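PDB 4ZAD: ferulic acid decarboxylase 1 from Candida dubliniensis, which catalyses the reversible, prenylated-flavin-dependent decarboxylation of aromatic acids such as cinnamic, coumaric and ferulic acid to their vinyl derivatives. Local coordinates for residues 146-160 with 318-330. Numbering follows the deposited sequence.
Sequences PLLHHGDGGKFIQTY and MPISNPGLCTDET. With 4LU (1-deoxy-5-O-phosphono-1-(3,3,4,5-tetramethyl-9,11-dioxo-2,3,8,9,10,11-hexahydro-7H-quinolino[1,8-fg]pteridin-12-ium-7-y l)-D-ribitol), chain E.
The His149 ring has Asn322 OD1 over one face and meets Pro323 O at its edge, where the loop before strand 162-166 packs on the segment running from strand 317-319 to helix 329-332 in this UbiD-type decarboxylase; Thr159, Ser321, Pro323 and Thr330 line the prenylated-flavin pocket. NE2 of His149 donates to Pro323 O over 2.8 Å, in the carbonyl plane. At the other ring nitrogen, ND1 reaches the syn lone pair of Asp152 OD2 at 2.6 Å, nearly straight at 170°; this His-carboxylate pair links the two ends of the type II turn from His149 to Asp152 and fixes the ring's rotation. With both nitrogens donating and a carboxylate beside it, the imidazole is probably inclined to carry a positive charge. Chi1 of -152° sets Tyr160 CG roughly opposite the backbone N and carries the ring across Pro319 toward Glu329, with cofactor methyl C7M at its edge. Pro319 CB approaches Tyr160 CD2 obliquely at 3.6 Å, and Glu329 CG meets Tyr160 CE1 at 3.5 Å. The Glu329 carboxylate bends away to accept from Ser321 OG and is held further by Tyr43 and the backbone of Gly75. Leu148 lies alongside Asn322, whose ND2 is hydrogen-bonded to Tyr496 OH of the second subunit, placing this end at the dimer interface. Pro323 sits near Glu289, the predicted proton donor, and its CG is 3.5 Å from cofactor C12. Between these rings, Ser321 N donates to Thr159 OG1 at 2.7 Å, while Ile320 CD1 packs 3.3 Å from that same oxygen.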
ATOM      1  N   PRO A 146     -27.939  -2.947 -16.912  1.00 32.98           N
ATOM      2  CA  PRO A 146     -26.744  -2.220 -17.329  1.00 33.16           C
ATOM      3  C   PRO A 146     -25.683  -3.069 -18.002  1.00 33.79           C
ATOM      4  O   PRO A 146     -25.576  -4.265 -17.700  1.00 34.59           O
ATOM      5  CB  PRO A 146     -26.175  -1.695 -16.011  1.00 32.91           C
ATOM      6  CG  PRO A 146     -26.703  -2.604 -14.962  1.00 33.13           C
ATOM      7  CD  PRO A 146     -28.035  -3.079 -15.446  1.00 33.08           C
ATOM      8  N   LEU A 147     -24.892  -2.442 -18.879  1.00 33.99           N
ATOM      9  CA  LEU A 147     -23.610  -2.984 -19.306  1.00 34.07           C
ATOM     10  C   LEU A 147     -22.527  -2.240 -18.508  1.00 34.27           C
ATOM     11  O   LEU A 147     -22.096  -1.093 -18.821  1.00 34.40           O
ATOM     12  CB  LEU A 147     -23.417  -2.812 -20.800  1.00 34.93           C
ATOM     13  CG  LEU A 147     -22.201  -3.502 -21.428  1.00 35.68           C
ATOM     14  CD1 LEU A 147     -22.579  -4.902 -21.844  1.00 37.43           C
ATOM     15  CD2 LEU A 147     -21.702  -2.706 -22.632  1.00 36.78           C
ATOM     16  N   LEU A 148     -22.098  -2.907 -17.449  1.00 33.30           N
ATOM     17  CA  LEU A 148     -21.379  -2.255 -16.383  1.00 32.38           C
ATOM     18  C   LEU A 148     -19.964  -1.886 -16.784  1.00 32.22           C
ATOM     19  O   LEU A 148     -19.484  -0.798 -16.424  1.00 31.82           O
ATOM     20  CB  LEU A 148     -21.372  -3.159 -15.150  1.00 31.90           C
ATOM     21  CG  LEU A 148     -22.726  -3.275 -14.491  1.00 30.47           C
ATOM     22  CD1 LEU A 148     -22.714  -4.325 -13.385  1.00 26.79           C
ATOM     23  CD2 LEU A 148     -23.105  -1.850 -13.959  1.00 31.92           C
ATOM     24  N   HIS A 149     -19.309  -2.782 -17.521  1.00 31.93           N
ATOM     25  CA  HIS A 149     -17.966  -2.530 -17.990  1.00 32.72           C
ATOM     26  C   HIS A 149     -17.824  -2.804 -19.483  1.00 33.39           C
ATOM     27  O   HIS A 149     -18.341  -3.788 -19.963  1.00 33.36           O
ATOM     28  CB  HIS A 149     -16.933  -3.417 -17.298  1.00 32.41           C
ATOM     29  CG  HIS A 149     -17.213  -3.725 -15.870  1.00 32.37           C
ATOM     30  ND1 HIS A 149     -18.181  -4.622 -15.474  1.00 33.03           N
ATOM     31  CD2 HIS A 149     -16.562  -3.354 -14.745  1.00 32.28           C
ATOM     32  CE1 HIS A 149     -18.153  -4.737 -14.162  1.00 32.99           C
ATOM     33  NE2 HIS A 149     -17.177  -3.980 -13.697  1.00 32.29           N
ATOM     34  N   HIS A 150     -17.064  -1.964 -20.190  1.00 34.80           N
ATOM     35  CA  HIS A 150     -16.581  -2.294 -21.536  1.00 35.66           C
ATOM     36  C   HIS A 150     -15.958  -3.659 -21.498  1.00 35.59           C
ATOM     37  O   HIS A 150     -15.078  -3.913 -20.665  1.00 36.10           O
ATOM     38  CB  HIS A 150     -15.510  -1.297 -22.005  1.00 36.78           C
ATOM     39  CG  HIS A 150     -15.159  -1.424 -23.458  1.00 39.76           C
ATOM     40  ND1 HIS A 150     -16.095  -1.284 -24.465  1.00 43.96           N
ATOM     41  CD2 HIS A 150     -13.976  -1.667 -24.072  1.00 42.79           C
ATOM     42  CE1 HIS A 150     -15.505  -1.456 -25.636  1.00 46.65           C
ATOM     43  NE2 HIS A 150     -14.218  -1.689 -25.425  1.00 45.86           N
ATOM     44  N   GLY A 151     -16.417  -4.533 -22.394  1.00 35.54           N
ATOM     45  CA  GLY A 151     -15.889  -5.895 -22.524  1.00 34.70           C
ATOM     46  C   GLY A 151     -16.713  -6.931 -21.757  1.00 33.86           C
ATOM     47  O   GLY A 151     -16.435  -8.138 -21.823  1.00 32.90           O
ATOM     48  N   ASP A 152     -17.716  -6.469 -21.021  1.00 32.67           N
ATOM     49  CA  ASP A 152     -18.579  -7.393 -20.314  1.00 32.49           C
ATOM     50  C   ASP A 152     -19.282  -8.172 -21.414  1.00 32.55           C
ATOM     51  O   ASP A 152     -19.676  -7.599 -22.409  1.00 32.55           O
ATOM     52  CB  ASP A 152     -19.594  -6.659 -19.410  1.00 31.96           C
ATOM     53  CG  ASP A 152     -19.021  -6.262 -18.042  1.00 31.17           C
ATOM     54  OD1 ASP A 152     -17.834  -6.515 -17.756  1.00 26.12           O
ATOM     55  OD2 ASP A 152     -19.785  -5.657 -17.241  1.00 31.82           O
ATOM     56  N   GLY A 153     -19.439  -9.477 -21.243  1.00 33.01           N
ATOM     57  CA  GLY A 153     -20.025 -10.304 -22.308  1.00 33.15           C
ATOM     58  C   GLY A 153     -21.539 -10.309 -22.334  1.00 32.87           C
ATOM     59  O   GLY A 153     -22.139 -11.048 -23.075  1.00 33.31           O
ATOM     60  N   GLY A 154     -22.161  -9.480 -21.506  1.00 32.95           N
ATOM     61  CA  GLY A 154     -23.614  -9.345 -21.477  1.00 31.63           C
ATOM     62  C   GLY A 154     -24.004  -8.220 -20.535  1.00 31.51           C
ATOM     63  O   GLY A 154     -23.147  -7.519 -19.951  1.00 31.08           O
ATOM     64  N   LYS A 155     -25.302  -8.046 -20.367  1.00 30.79           N
ATOM     65  CA  LYS A 155     -25.787  -7.126 -19.378  1.00 30.84           C
ATOM     66  C   LYS A 155     -26.007  -7.903 -18.065  1.00 30.37           C
ATOM     67  O   LYS A 155     -26.767  -8.878 -18.014  1.00 30.14           O
ATOM     68  CB  LYS A 155     -27.056  -6.468 -19.867  1.00 31.14           C
ATOM     69  CG  LYS A 155     -26.939  -5.701 -21.217  1.00 33.10           C
ATOM     70  CD  LYS A 155     -28.368  -5.380 -21.755  1.00 35.37           C
ATOM     71  CE  LYS A 155     -28.415  -4.480 -22.980  1.00 36.29           C
ATOM     72  NZ  LYS A 155     -29.676  -3.688 -22.909  1.00 35.88           N
ATOM     73  N   PHE A 156     -25.315  -7.487 -17.014  1.00 30.04           N
ATOM     74  CA  PHE A 156     -25.364  -8.212 -15.740  1.00 29.75           C
ATOM     75  C   PHE A 156     -26.464  -7.715 -14.813  1.00 29.43           C
ATOM     76  O   PHE A 156     -26.300  -6.743 -14.058  1.00 30.91           O
ATOM     77  CB  PHE A 156     -24.005  -8.225 -15.074  1.00 29.34           C
ATOM     78  CG  PHE A 156     -23.117  -9.343 -15.562  1.00 29.26           C
ATOM     79  CD1 PHE A 156     -22.293  -9.165 -16.653  1.00 28.69           C
ATOM     80  CD2 PHE A 156     -23.106 -10.581 -14.918  1.00 27.22           C
ATOM     81  CE1 PHE A 156     -21.475 -10.199 -17.088  1.00 28.03           C
ATOM     82  CE2 PHE A 156     -22.302 -11.611 -15.355  1.00 24.32           C
ATOM     83  CZ  PHE A 156     -21.501 -11.439 -16.418  1.00 25.94           C
ATOM     84  N   ILE A 157     -27.596  -8.407 -14.885  1.00 28.71           N
ATOM     85  CA  ILE A 157     -28.808  -7.996 -14.198  1.00 28.00           C
ATOM     86  C   ILE A 157     -28.688  -8.329 -12.724  1.00 27.58           C
ATOM     87  O   ILE A 157     -29.294  -7.675 -11.885  1.00 27.96           O
ATOM     88  CB  ILE A 157     -30.052  -8.678 -14.827  1.00 28.06           C
ATOM     89  CG1 ILE A 157     -31.346  -8.028 -14.351  1.00 27.43           C
ATOM     90  CG2 ILE A 157     -30.070 -10.207 -14.572  1.00 26.79           C
ATOM     91  CD1 ILE A 157     -32.561  -8.609 -15.023  1.00 25.94           C
ATOM     92  N   GLN A 158     -27.875  -9.330 -12.417  1.00 27.03           N
ATOM     93  CA  GLN A 158     -27.751  -9.855 -11.061  1.00 26.86           C
ATOM     94  C   GLN A 158     -26.363  -9.596 -10.557  1.00 26.18           C
ATOM     95  O   GLN A 158     -25.406 -10.309 -10.864  1.00 26.21           O
ATOM     96  CB  GLN A 158     -28.130 -11.331 -11.014  1.00 27.11           C
ATOM     97  CG  GLN A 158     -27.513 -12.189  -9.940  1.00 28.72           C
ATOM     98  CD  GLN A 158     -27.691 -11.683  -8.532  1.00 30.77           C
ATOM     99  OE1 GLN A 158     -28.178 -10.591  -8.294  1.00 30.73           O
ATOM    100  NE2 GLN A 158     -27.252 -12.489  -7.580  1.00 34.56           N
ATOM    101  N   THR A 159     -26.265  -8.520  -9.793  1.00 25.89           N
ATOM    102  CA  THR A 159     -25.045  -8.177  -9.129  1.00 25.79           C
ATOM    103  C   THR A 159     -25.287  -7.949  -7.644  1.00 25.49           C
ATOM    104  O   THR A 159     -24.334  -7.857  -6.908  1.00 26.19           O
ATOM    105  CB  THR A 159     -24.363  -6.946  -9.782  1.00 26.04           C
ATOM    106  OG1 THR A 159     -25.130  -5.750  -9.535  1.00 26.87           O
ATOM    107  CG2 THR A 159     -24.225  -7.156 -11.270  1.00 26.44           C
ATOM    108  N   TYR A 160     -26.532  -7.860  -7.181  1.00 24.72           N
ATOM    109  CA  TYR A 160     -26.759  -7.566  -5.765  1.00 24.22           C
ATOM    110  C   TYR A 160     -28.126  -8.024  -5.283  1.00 24.14           C
ATOM    111  O   TYR A 160     -28.748  -7.420  -4.390  1.00 24.60           O
ATOM    112  CB  TYR A 160     -26.541  -6.067  -5.487  1.00 24.52           C
ATOM    113  CG  TYR A 160     -26.091  -5.720  -4.065  1.00 23.72           C
ATOM    114  CD1 TYR A 160     -24.774  -5.818  -3.695  1.00 22.31           C
ATOM    115  CD2 TYR A 160     -27.004  -5.259  -3.102  1.00 24.35           C
ATOM    116  CE1 TYR A 160     -24.366  -5.478  -2.385  1.00 23.20           C
ATOM    117  CE2 TYR A 160     -26.607  -4.906  -1.820  1.00 21.99           C
ATOM    118  CZ  TYR A 160     -25.283  -5.020  -1.475  1.00 21.61           C
ATOM    119  OH  TYR A 160     -24.870  -4.677  -0.222  1.00 21.01           O
ATOM    120  N   MET A 318     -33.610  -1.531  -8.088  1.00 33.20           N
ATOM    121  CA  MET A 318     -32.647  -2.568  -8.063  1.00 33.12           C
ATOM    122  C   MET A 318     -31.285  -2.144  -7.549  1.00 32.09           C
ATOM    123  O   MET A 318     -30.645  -1.274  -8.135  1.00 32.46           O
ATOM    124  CB  MET A 318     -32.481  -3.230  -9.406  1.00 33.45           C
ATOM    125  CG  MET A 318     -31.622  -4.437  -9.172  1.00 34.82           C
ATOM    126  SD  MET A 318     -31.852  -5.714 -10.311  1.00 40.64           S
ATOM    127  CE  MET A 318     -30.918  -4.981 -11.675  1.00 39.48           C
ATOM    128  N   PRO A 319     -30.806  -2.809  -6.487  1.00 30.96           N
ATOM    129  CA  PRO A 319     -29.435  -2.568  -6.136  1.00 30.39           C
ATOM    130  C   PRO A 319     -28.499  -3.286  -7.089  1.00 30.14           C
ATOM    131  O   PRO A 319     -28.869  -4.277  -7.737  1.00 29.59           O
ATOM    132  CB  PRO A 319     -29.327  -3.110  -4.744  1.00 30.71           C
ATOM    133  CG  PRO A 319     -30.358  -4.166  -4.669  1.00 31.38           C
ATOM    134  CD  PRO A 319     -31.435  -3.802  -5.605  1.00 30.91           C
ATOM    135  N   ILE A 320     -27.282  -2.752  -7.155  1.00 29.26           N
ATOM    136  CA  ILE A 320     -26.316  -3.064  -8.197  1.00 28.05           C
ATOM    137  C   ILE A 320     -24.937  -2.968  -7.526  1.00 26.36           C
ATOM    138  O   ILE A 320     -24.751  -2.131  -6.653  1.00 23.98           O
ATOM    139  CB  ILE A 320     -26.563  -2.028  -9.383  1.00 29.06           C
ATOM    140  CG1 ILE A 320     -27.698  -2.536 -10.307  1.00 31.69           C
ATOM    141  CG2 ILE A 320     -25.318  -1.614 -10.163  1.00 26.52           C
ATOM    142  CD1 ILE A 320     -27.431  -3.905 -11.051  1.00 36.97           C
ATOM    143  N   SER A 321     -24.020  -3.873  -7.887  1.00 25.49           N
ATOM    144  CA  SER A 321     -22.573  -3.727  -7.618  1.00 24.73           C
ATOM    145  C   SER A 321     -21.715  -3.833  -8.888  1.00 25.45           C
ATOM    146  O   SER A 321     -21.878  -4.731  -9.712  1.00 25.51           O
ATOM    147  CB  SER A 321     -22.067  -4.743  -6.605  1.00 24.42           C
ATOM    148  OG  SER A 321     -20.660  -4.672  -6.474  1.00 20.83           O
ATOM    149  N   ASN A 322     -20.763  -2.922  -9.010  1.00 26.04           N
ATOM    150  CA  ASN A 322     -19.997  -2.762 -10.225  1.00 26.33           C
ATOM    151  C   ASN A 322     -18.559  -2.894  -9.823  1.00 26.63           C
ATOM    152  O   ASN A 322     -17.923  -1.905  -9.478  1.00 26.60           O
ATOM    153  CB  ASN A 322     -20.294  -1.400 -10.840  1.00 26.24           C
ATOM    154  CG  ASN A 322     -19.582  -1.172 -12.144  1.00 27.22           C
ATOM    155  OD1 ASN A 322     -19.203  -2.119 -12.848  1.00 27.02           O
ATOM    156  ND2 ASN A 322     -19.377   0.110 -12.478  1.00 27.59           N
ATOM    157  N   PRO A 323     -18.050  -4.127  -9.840  1.00 27.11           N
ATOM    158  CA  PRO A 323     -16.776  -4.434  -9.244  1.00 27.77           C
ATOM    159  C   PRO A 323     -15.614  -3.948 -10.067  1.00 27.91           C
ATOM    160  O   PRO A 323     -15.697  -3.917 -11.286  1.00 28.31           O
ATOM    161  CB  PRO A 323     -16.768  -5.975  -9.214  1.00 27.56           C
ATOM    162  CG  PRO A 323     -18.137  -6.371  -9.377  1.00 26.70           C
ATOM    163  CD  PRO A 323     -18.692  -5.361 -10.304  1.00 27.78           C
ATOM    164  N   GLY A 324     -14.556  -3.565  -9.376  1.00 28.04           N
ATOM    165  CA  GLY A 324     -13.302  -3.215 -10.010  1.00 28.34           C
ATOM    166  C   GLY A 324     -12.218  -2.985  -8.969  1.00 28.49           C
ATOM    167  O   GLY A 324     -12.013  -3.809  -8.048  1.00 28.12           O
ATOM    168  N   LEU A 325     -11.524  -1.857  -9.114  1.00 28.10           N
ATOM    169  CA  LEU A 325     -10.493  -1.488  -8.164  1.00 27.92           C
ATOM    170  C   LEU A 325     -11.115  -1.250  -6.830  1.00 26.72           C
ATOM    171  O   LEU A 325     -12.318  -1.075  -6.763  1.00 26.01           O
ATOM    172  CB  LEU A 325      -9.728  -0.230  -8.612  1.00 28.14           C
ATOM    173  CG  LEU A 325      -8.576  -0.713  -9.491  1.00 29.37           C
ATOM    174  CD1 LEU A 325      -8.987  -0.580 -10.997  1.00 28.02           C
ATOM    175  CD2 LEU A 325      -7.288  -0.021  -9.116  1.00 30.08           C
ATOM    176  N   CYS A 326     -10.298  -1.236  -5.779  1.00 25.22           N
ATOM    177  CA  CYS A 326     -10.848  -1.017  -4.471  1.00 24.75           C
ATOM    178  C   CYS A 326     -11.141   0.475  -4.419  1.00 24.83           C
ATOM    179  O   CYS A 326     -10.443   1.245  -5.081  1.00 24.90           O
ATOM    180  CB  CYS A 326      -9.910  -1.495  -3.347  1.00 24.19           C
ATOM    181  SG  CYS A 326      -8.428  -0.527  -3.319  1.00 24.19           S
ATOM    182  N   THR A 327     -12.187   0.865  -3.675  1.00 25.13           N
ATOM    183  CA  THR A 327     -12.965  -0.136  -2.895  1.00 25.69           C
ATOM    184  C   THR A 327     -14.496  -0.217  -3.189  1.00 25.38           C
ATOM    185  O   THR A 327     -15.140   0.787  -3.448  1.00 26.22           O
ATOM    186  CB  THR A 327     -12.547  -0.196  -1.333  1.00 25.17           C
ATOM    187  OG1 THR A 327     -13.717  -0.253  -0.500  1.00 27.23           O
ATOM    188  CG2 THR A 327     -11.673   0.939  -0.902  1.00 25.16           C
ATOM    189  N   ASP A 328     -15.041  -1.439  -3.185  1.00 25.54           N
ATOM    190  CA  ASP A 328     -16.431  -1.712  -3.594  1.00 26.05           C
ATOM    191  C   ASP A 328     -16.956  -2.918  -2.852  1.00 26.35           C
ATOM    192  O   ASP A 328     -16.216  -3.489  -2.078  1.00 27.04           O
ATOM    193  CB  ASP A 328     -16.603  -1.818  -5.135  1.00 26.56           C
ATOM    194  CG  ASP A 328     -16.010  -3.089  -5.764  1.00 26.83           C
ATOM    195  OD1 ASP A 328     -16.527  -4.206  -5.565  1.00 31.22           O
ATOM    196  OD2 ASP A 328     -15.074  -2.969  -6.562  1.00 26.68           O
ATOM    197  N   GLU A 329     -18.223  -3.288  -3.045  1.00 26.90           N
ATOM    198  CA  GLU A 329     -18.812  -4.452  -2.358  1.00 26.71           C
ATOM    199  C   GLU A 329     -17.995  -5.722  -2.506  1.00 26.47           C
ATOM    200  O   GLU A 329     -18.056  -6.578  -1.632  1.00 26.77           O
ATOM    201  CB  GLU A 329     -20.221  -4.803  -2.868  1.00 27.77           C
ATOM    202  CG  GLU A 329     -21.313  -3.746  -2.684  1.00 28.61           C
ATOM    203  CD  GLU A 329     -21.152  -2.554  -3.621  1.00 29.41           C
ATOM    204  OE1 GLU A 329     -20.657  -2.721  -4.765  1.00 26.39           O
ATOM    205  OE2 GLU A 329     -21.533  -1.450  -3.178  1.00 32.28           O
ATOM    206  N   THR A 330     -17.266  -5.903  -3.599  1.00 25.72           N
ATOM    207  CA  THR A 330     -16.468  -7.128  -3.714  1.00 25.81           C
ATOM    208  C   THR A 330     -15.229  -7.014  -2.829  1.00 25.78           C
ATOM    209  O   THR A 330     -14.385  -7.905  -2.807  1.00 25.24           O
ATOM    210  CB  THR A 330     -16.054  -7.462  -5.156  1.00 25.95           C
ATOM    211  OG1 THR A 330     -15.303  -6.374  -5.731  1.00 26.53           O
ATOM    212  CG2 THR A 330     -17.271  -7.721  -5.992  1.00 25.27           C
TER
HETATM  213  C9  4LU E 603     -20.197 -11.300  -3.674  1.00 25.48           C
HETATM  214  C8  4LU E 603     -20.830 -10.053  -3.764  1.00 23.73           C
HETATM  215  C7  4LU E 603     -21.129  -9.491  -5.013  1.00 23.50           C
HETATM  216  C10 4LU E 603     -19.857 -14.339  -5.738  1.00 31.52           C
HETATM  217  C6  4LU E 603     -20.681 -10.219  -6.234  1.00 26.69           C
HETATM  218  N3  4LU E 603     -19.930 -16.004  -7.901  1.00 35.70           N
HETATM  219  C2  4LU E 603     -19.839 -16.522  -6.670  1.00 33.13           C
HETATM  220  C13 4LU E 603     -22.448  -9.935  -7.795  1.00 29.97           C
HETATM  221  C5  4LU E 603     -20.972  -9.703  -7.576  1.00 29.47           C
HETATM  222  C1  4LU E 603     -19.785 -11.764  -8.378  1.00 31.33           C
HETATM  223  O2  4LU E 603     -19.812 -17.755  -6.571  1.00 30.21           O
HETATM  224  N1  4LU E 603     -19.799 -15.697  -5.595  1.00 33.42           N
HETATM  225  C4  4LU E 603     -19.970 -14.672  -8.105  1.00 34.33           C
HETATM  226  O4  4LU E 603     -20.055 -14.332  -9.310  1.00 35.46           O
HETATM  227  C4A 4LU E 603     -19.927 -13.800  -7.042  1.00 31.85           C
HETATM  228  N5  4LU E 603     -19.611 -12.256  -7.184  1.00 30.35           N
HETATM  229  C3  4LU E 603     -20.429 -10.556  -8.619  1.00 31.29           C
HETATM  230  C12 4LU E 603     -20.674  -8.219  -7.764  1.00 25.41           C
HETATM  231  C5A 4LU E 603     -19.972 -11.515  -6.071  1.00 26.84           C
HETATM  232  C7M 4LU E 603     -21.831  -8.166  -5.160  1.00 18.57           C
HETATM  233  C8M 4LU E 603     -21.212  -9.391  -2.466  1.00 19.71           C
HETATM  234  C9A 4LU E 603     -19.915 -12.106  -4.788  1.00 26.54           C
HETATM  235  N10 4LU E 603     -19.833 -13.535  -4.639  1.00 26.88           N
HETATM  236  C1' 4LU E 603     -19.172 -14.135  -3.472  1.00 25.72           C
HETATM  237  C2' 4LU E 603     -20.225 -14.911  -2.682  1.00 23.97           C
HETATM  238  O2' 4LU E 603     -21.387 -14.073  -2.520  1.00 25.48           O
HETATM  239  C3' 4LU E 603     -19.700 -15.396  -1.324  1.00 22.32           C
HETATM  240  O3' 4LU E 603     -18.616 -16.327  -1.523  1.00 19.77           O
HETATM  241  C4' 4LU E 603     -20.801 -16.066  -0.474  1.00 20.41           C
HETATM  242  O4' 4LU E 603     -20.195 -16.784   0.605  1.00 16.95           O
HETATM  243  C5' 4LU E 603     -21.620 -17.077  -1.295  1.00 20.03           C
HETATM  244  O5' 4LU E 603     -22.602 -17.758  -0.541  1.00 15.72           O
HETATM  245  P   4LU E 603     -22.444 -19.259  -0.049  1.00 19.83           P
HETATM  246  O2P 4LU E 603     -23.866 -19.466   0.471  1.00 13.58           O
HETATM  247  O3P 4LU E 603     -21.309 -19.173   0.994  1.00 16.03           O
HETATM  248  O1P 4LU E 603     -22.060 -20.071  -1.268  1.00 15.88           O